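PDB 5Z48: pyrrolidone-carboxylate peptidase, which probably removes N-terminal pyroglutamyl (5-oxoproline) groups from peptides as a thiol exopeptidase, except where the next residue is proline. Local coordinates for residues V80-V85 with A123-W128. Residues are numbered along the deposited sequence; the frame is centred on the assembly and turned at random.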
ATOM      1  N   VAL B  80     -10.618  -5.997 -10.747  1.00 10.87           N
ATOM      2  CA  VAL B  80     -11.719  -6.916 -10.445  1.00 10.69           C
ATOM      3  C   VAL B  80     -11.190  -8.222  -9.857  1.00 10.34           C
ATOM      4  O   VAL B  80     -10.138  -8.743 -10.286  1.00 10.27           O
ATOM      5  CB  VAL B  80     -12.565  -7.202 -11.694  1.00  7.60           C
ATOM      6  CG1 VAL B  80     -13.339  -5.931 -12.105  1.00 11.76           C
ATOM      7  CG2 VAL B  80     -11.744  -7.714 -12.885  1.00  9.57           C
ATOM      8  N   THR B  81     -11.946  -8.775  -8.892  1.00  8.50           N
ATOM      9  CA  THR B  81     -11.574 -10.009  -8.206  1.00  7.43           C
ATOM     10  C   THR B  81     -12.772 -10.936  -8.035  1.00  9.87           C
ATOM     11  O   THR B  81     -13.928 -10.501  -7.937  1.00 12.01           O
ATOM     12  CB  THR B  81     -10.941  -9.758  -6.799  1.00 10.04           C
ATOM     13  OG1 THR B  81     -11.777  -8.872  -6.016  1.00 11.21           O
ATOM     14  CG2 THR B  81      -9.530  -9.152  -6.954  1.00 10.80           C
ATOM     15  N   LEU B  82     -12.482 -12.238  -8.050  1.00  9.24           N
ATOM     16  CA  LEU B  82     -13.481 -13.290  -7.827  1.00  7.90           C
ATOM     17  C   LEU B  82     -13.248 -13.898  -6.450  1.00 10.14           C
ATOM     18  O   LEU B  82     -12.121 -14.339  -6.146  1.00 10.77           O
ATOM     19  CB  LEU B  82     -13.360 -14.392  -8.887  1.00 10.22           C
ATOM     20  CG  LEU B  82     -13.548 -13.983 -10.319  1.00 13.02           C
ATOM     21  CD1 LEU B  82     -13.105 -15.162 -11.183  1.00 15.18           C
ATOM     22  CD2 LEU B  82     -15.020 -13.615 -10.566  1.00 13.21           C
ATOM     23  N   GLU B  83     -14.307 -13.947  -5.611  1.00  9.80           N
ATOM     24  CA  GLU B  83     -14.182 -14.481  -4.253  1.00  9.69           C
ATOM     25  C   GLU B  83     -14.190 -15.995  -4.261  1.00 10.20           C
ATOM     26  O   GLU B  83     -15.111 -16.631  -4.802  1.00 12.20           O
ATOM     27  CB  GLU B  83     -15.325 -13.961  -3.354  1.00 10.51           C
ATOM     28  CG  GLU B  83     -15.257 -12.447  -3.189  1.00 11.15           C
ATOM     29  CD  GLU B  83     -13.971 -11.928  -2.569  1.00 10.36           C
ATOM     30  OE1 GLU B  83     -13.183 -12.725  -1.979  1.00 10.29           O
ATOM     31  OE2 GLU B  83     -13.725 -10.691  -2.726  1.00 10.86           O
ATOM     32  N   ARG B  84     -13.171 -16.596  -3.637  1.00  8.24           N
ATOM     33  CA  ARG B  84     -13.132 -18.048  -3.574  1.00  9.55           C
ATOM     34  C   ARG B  84     -14.084 -18.610  -2.551  1.00 11.27           C
ATOM     35  O   ARG B  84     -14.542 -19.745  -2.714  1.00 10.15           O
ATOM     36  CB  ARG B  84     -11.698 -18.512  -3.276  1.00  9.76           C
ATOM     37  CG  ARG B  84     -11.551 -20.045  -3.406  1.00 10.27           C
ATOM     38  CD  ARG B  84     -10.144 -20.552  -2.999  1.00  9.31           C
ATOM     39  NE  ARG B  84      -9.077 -20.010  -3.848  1.00  9.04           N
ATOM     40  CZ  ARG B  84      -8.615 -20.604  -4.949  1.00 12.38           C
ATOM     41  NH1 ARG B  84      -9.186 -21.733  -5.408  1.00 13.54           N
ATOM     42  NH2 ARG B  84      -7.567 -20.073  -5.595  1.00 12.51           N
ATOM     43  N   VAL B  85     -14.327 -17.885  -1.456  1.00 10.33           N
ATOM     44  CA  VAL B  85     -14.973 -18.493  -0.286  1.00  9.68           C
ATOM     45  C   VAL B  85     -15.842 -17.468   0.432  1.00 11.30           C
ATOM     46  O   VAL B  85     -15.453 -16.312   0.641  1.00 11.68           O
ATOM     47  CB  VAL B  85     -13.911 -19.137   0.631  1.00 11.37           C
ATOM     48  CG1 VAL B  85     -12.917 -18.089   1.104  1.00 12.04           C
ATOM     49  CG2 VAL B  85     -14.567 -19.874   1.784  1.00 13.57           C
ATOM     50  N   ALA B 123     -11.834 -20.166 -15.748  1.00 12.98           N
ATOM     51  CA  ALA B 123     -12.398 -19.774 -17.038  1.00 13.13           C
ATOM     52  C   ALA B 123     -12.727 -18.288 -17.066  1.00 11.88           C
ATOM     53  O   ALA B 123     -12.570 -17.622 -18.097  1.00 12.99           O
ATOM     54  CB  ALA B 123     -13.651 -20.588 -17.315  1.00 12.61           C
ATOM     55  N   ILE B 124     -13.196 -17.741 -15.939  1.00 11.08           N
ATOM     56  CA  ILE B 124     -13.463 -16.304 -15.910  1.00  9.49           C
ATOM     57  C   ILE B 124     -12.162 -15.508 -16.004  1.00 11.87           C
ATOM     58  O   ILE B 124     -12.078 -14.536 -16.769  1.00 10.94           O
ATOM     59  CB  ILE B 124     -14.256 -15.931 -14.645  1.00  9.19           C
ATOM     60  CG1 ILE B 124     -15.646 -16.598 -14.650  1.00  9.84           C
ATOM     61  CG2 ILE B 124     -14.402 -14.388 -14.534  1.00 10.87           C
ATOM     62  CD1 ILE B 124     -16.347 -16.537 -13.245  1.00 10.93           C
ATOM     63  N   LEU B 125     -11.141 -15.894 -15.226  1.00 11.45           N
ATOM     64  CA  LEU B 125      -9.852 -15.195 -15.320  1.00 10.86           C
ATOM     65  C   LEU B 125      -9.314 -15.216 -16.734  1.00 11.60           C
ATOM     66  O   LEU B 125      -8.774 -14.210 -17.223  1.00 11.45           O
ATOM     67  CB  LEU B 125      -8.835 -15.833 -14.365  1.00 11.47           C
ATOM     68  CG  LEU B 125      -9.109 -15.632 -12.862  1.00 13.81           C
ATOM     69  CD1 LEU B 125      -7.912 -16.125 -12.062  1.00 13.47           C
ATOM     70  CD2 LEU B 125      -9.520 -14.232 -12.403  1.00 14.93           C
ATOM     71  N   ALA B 126      -9.478 -16.342 -17.428  1.00 11.70           N
ATOM     72  CA  ALA B 126      -8.959 -16.451 -18.787  1.00 10.64           C
ATOM     73  C   ALA B 126      -9.753 -15.564 -19.739  1.00 11.93           C
ATOM     74  O   ALA B 126      -9.190 -14.929 -20.638  1.00 12.63           O
ATOM     75  CB  ALA B 126      -8.984 -17.906 -19.270  1.00 12.63           C
ATOM     76  N   ALA B 127     -11.075 -15.504 -19.542  1.00 11.49           N
ATOM     77  CA  ALA B 127     -11.879 -14.626 -20.392  1.00 12.26           C
ATOM     78  C   ALA B 127     -11.521 -13.160 -20.166  1.00 12.83           C
ATOM     79  O   ALA B 127     -11.423 -12.375 -21.125  1.00 13.20           O
ATOM     80  CB  ALA B 127     -13.371 -14.868 -20.125  1.00 11.64           C
ATOM     81  N   TRP B 128     -11.305 -12.787 -18.903  1.00 12.18           N
ATOM     82  CA  TRP B 128     -10.860 -11.430 -18.595  1.00 10.41           C
ATOM     83  C   TRP B 128      -9.531 -11.135 -19.273  1.00 11.44           C
ATOM     84  O   TRP B 128      -9.362 -10.081 -19.882  1.00 12.32           O
ATOM     85  CB  TRP B 128     -10.696 -11.246 -17.080  1.00 11.30           C
ATOM     86  CG  TRP B 128     -11.958 -10.940 -16.305  1.00  9.55           C
ATOM     87  CD1 TRP B 128     -13.164 -10.504 -16.798  1.00 11.06           C
ATOM     88  CD2 TRP B 128     -12.114 -11.039 -14.889  1.00 10.00           C
ATOM     89  NE1 TRP B 128     -14.057 -10.321 -15.774  1.00 11.42           N
ATOM     90  CE2 TRP B 128     -13.430 -10.628 -14.588  1.00  9.55           C
ATOM     91  CE3 TRP B 128     -11.254 -11.415 -13.843  1.00 10.47           C
ATOM     92  CZ2 TRP B 128     -13.932 -10.621 -13.272  1.00 10.23           C
ATOM     93  CZ3 TRP B 128     -11.750 -11.373 -12.541  1.00 10.78           C
ATOM     94  CH2 TRP B 128     -13.064 -10.963 -12.265  1.00 11.24           C
TER
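V80 and L82 both touch the indole of W128, and the contact can be read by following that residue from CB outward. Its chi1 of -82° sets CG anti to the carbonyl carbon and beside the backbone N. Beyond CG, all six atoms of the six-membered ring, CD2, CE2, CE3, CZ2, CZ3 and CH2, lie 3.6 to 3.9 Å from V80 CG2. That methyl sits 3.5 Å from the ring centroid and only 7° off its normal, which identifies a CH-pi contact over the face. CZ2 also meets V80 CB, and CZ3 the V80 O. The opposite face is taken by I124 CG2 of the same helix, 3.8 Å above the plane, so the ring is sandwiched between two methyl groups. At the far end, W128 CH2 meets L82 CG at 3.6 Å; the two side chains meet tip to tip, and the leucine approaches the ring obliquely.

The elements joined are strand 80-90, an interior strand of the mixed sheet flanked by 135-138 and 167-172, and helix 121-130 of the alpha/beta fold of the C15 peptidases, where helices flank a central sheet. The axes of 80-83 and 123-128 run nearly antiparallel (170°), 10.1 Å apart at their closest. L82 CD1 reaches beyond the indole to the preceding turn of the helix, 3.7 Å from I124 CG2 and 3.9 Å from L125 CD2.

No hydrogen bond crosses between 80-85 and 123-128; the indole nitrogen NE1 instead donates to A200 O, on helix 194-211. On the strand, T81 points its CB away from the helix and bonds R77 through OG1, while E83 OE2 is hydrogen-bonded to H171 ND1, consistent with a Cys-His-Glu triad.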